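Nicotinate-nucleotide--dimethylbenzimidazole phosphoribosyltransferase (Thermus thermophilus HB8, PDB 1WX1) probably catalyses the transfer of phosphoribose from nicotinate mononucleotide to 5,6-dimethylbenzimidazole, giving alpha-ribazole 5'-phosphate for cobalamin biosynthesis. Local coordinates at residues 21-24 with 25-29. Numbering follows the deposited sequence.
Sequences RALG and YLEEV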
loop_
_atom_site.group_PDB
_atom_site.type_symbol
_atom_site.label_atom_id
_atom_site.label_comp_id
_atom_site.label_asym_id
_atom_site.label_seq_id
_atom_site.Cartn_x
_atom_site.Cartn_y
_atom_site.Cartn_z
ATOM N N ARG A 21 -6.916 -9.603 -15.378
ATOM C CA ARG A 21 -7.350 -8.837 -14.214
ATOM C C ARG A 21 -6.764 -9.362 -12.909
ATOM O O ARG A 21 -7.196 -8.958 -11.838
ATOM C CB ARG A 21 -8.881 -8.855 -14.133
ATOM C CG ARG A 21 -9.541 -8.298 -15.388
ATOM C CD ARG A 21 -11.052 -8.621 -15.474
ATOM N NE ARG A 21 -11.336 -9.747 -16.368
ATOM C CZ ARG A 21 -11.680 -10.985 -15.984
ATOM N NH1 ARG A 21 -11.802 -11.320 -14.695
ATOM N NH2 ARG A 21 -11.907 -11.913 -16.909
ATOM N N ALA A 22 -5.774 -10.245 -12.998
ATOM C CA ALA A 22 -5.165 -10.819 -11.796
ATOM C C ALA A 22 -4.462 -9.804 -10.893
ATOM O O ALA A 22 -4.313 -10.039 -9.697
ATOM C CB ALA A 22 -4.184 -11.935 -12.179
ATOM N N LEU A 23 -4.033 -8.678 -11.453
ATOM C CA LEU A 23 -3.352 -7.670 -10.646
ATOM C C LEU A 23 -4.258 -6.494 -10.268
ATOM O O LEU A 23 -3.793 -5.396 -9.964
ATOM C CB LEU A 23 -2.081 -7.198 -11.361
ATOM C CG LEU A 23 -0.988 -8.279 -11.421
ATOM C CD1 LEU A 23 0.226 -7.753 -12.167
ATOM C CD2 LEU A 23 -0.595 -8.708 -10.007
ATOM N N GLY A 24 -5.562 -6.761 -10.286
ATOM C CA GLY A 24 -6.569 -5.781 -9.908
ATOM C C GLY A 24 -6.419 -4.320 -10.289
ATOM O O GLY A 24 -6.115 -3.981 -11.433
ATOM N N TYR A 25 -6.645 -3.444 -9.314
ATOM C CA TYR A 25 -6.574 -2.006 -9.547
ATOM C C TYR A 25 -5.216 -1.497 -10.011
ATOM O O TYR A 25 -5.128 -0.428 -10.609
ATOM C CB TYR A 25 -6.990 -1.239 -8.290
ATOM C CG TYR A 25 -7.002 0.263 -8.492
ATOM C CD1 TYR A 25 -6.462 1.118 -7.534
ATOM C CD2 TYR A 25 -7.527 0.828 -9.660
ATOM C CE1 TYR A 25 -6.435 2.499 -7.731
ATOM C CE2 TYR A 25 -7.505 2.208 -9.866
ATOM C CZ TYR A 25 -6.956 3.035 -8.895
ATOM O OH TYR A 25 -6.917 4.399 -9.077
ATOM N N LEU A 26 -4.156 -2.246 -9.737
ATOM C CA LEU A 26 -2.831 -1.803 -10.155
ATOM C C LEU A 26 -2.676 -1.826 -11.671
ATOM O O LEU A 26 -1.843 -1.109 -12.221
ATOM C CB LEU A 26 -1.741 -2.658 -9.503
ATOM C CG LEU A 26 -1.575 -2.505 -7.988
ATOM C CD1 LEU A 26 -0.378 -3.328 -7.516
ATOM C CD2 LEU A 26 -1.376 -1.030 -7.636
ATOM N N GLU A 27 -3.481 -2.638 -12.351
ATOM C CA GLU A 27 -3.391 -2.706 -13.805
ATOM C C GLU A 27 -3.828 -1.377 -14.420
ATOM O O GLU A 27 -3.200 -0.882 -15.352
ATOM C CB GLU A 27 -4.247 -3.859 -14.349
ATOM C CG GLU A 27 -3.848 -5.224 -13.790
ATOM C CD GLU A 27 -4.537 -6.382 -14.500
ATOM O OE1 GLU A 27 -4.388 -7.535 -14.041
ATOM O OE2 GLU A 27 -5.220 -6.140 -15.516
ATOM N N GLU A 28 -4.899 -0.794 -13.890
ATOM C CA GLU A 28 -5.387 0.482 -14.403
ATOM C C GLU A 28 -4.330 1.560 -14.161
ATOM O O GLU A 28 -4.096 2.424 -15.006
ATOM C CB GLU A 28 -6.697 0.873 -13.709
ATOM C CG GLU A 28 -7.393 2.064 -14.356
ATOM C CD GLU A 28 -8.787 2.303 -13.791
ATOM O OE1 GLU A 28 -9.512 1.311 -13.571
ATOM O OE2 GLU A 28 -9.165 3.477 -13.580
ATOM N N VAL A 29 -3.698 1.500 -12.997
ATOM C CA VAL A 29 -2.653 2.450 -12.643
ATOM C C VAL A 29 -1.521 2.363 -13.668
ATOM O O VAL A 29 -1.052 3.379 -14.182
ATOM C CB VAL A 29 -2.088 2.146 -11.231
ATOM C CG1 VAL A 29 -0.918 3.077 -10.925
ATOM C CG2 VAL A 29 -3.188 2.319 -10.179
HETATM O O HOH W 1 -5.323 -8.126 -17.226
HETATM O O HOH W 2 -7.371 -2.302 -13.045
#
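Two groups hold Glu27 OE1: the backbone N of Leu23, which donates over 2.9 Å, and Lys18 NZ, which forms a salt bridge. The bond from Leu23 is fairly straight at 158°; it reaches the anti side of the carboxylate, with the N lying 22° out of its plane. Glu27 gets there because CG stands anti to its own carbonyl carbon (chi1 -59°) and the chain beyond is extended, which carries the acid back over the turn formed by residues 21-24. On the way Glu27 CG passes 3.6 Å from Leu23 CB. Glu27 OE2 accepts from a water at 2.6 Å, and that water accepts from Arg21 N, so the one carboxylate reaches two backbone N-H groups of the turn, that of Leu23 directly and that of Arg21 through the water. With an alanine in place of Glu27, the N-H of Leu23 and the charge of Lys18 would probably lose their shared mate and the turn would be held less firmly.

The arrangement illustrates how a side chain from the first turn of a helix can brace the loop leading into it. Residues 21-24 form a type I beta turn, closed by Gly24 N to Arg21 O. Gly24 O accepts from Glu27 N at 3.1 Å, the donor standing well above the carbonyl plane; a water donates to the same oxygen and accepts weakly from Glu28 N.

The turn joins the region after helix 3-14 to helix 24-37. Leu23 and Leu26 pack on Ile321 of helix 306-321 and, respectively, on Leu302 and Leu310 of the second subunit, setting this helix start against the dimer interface.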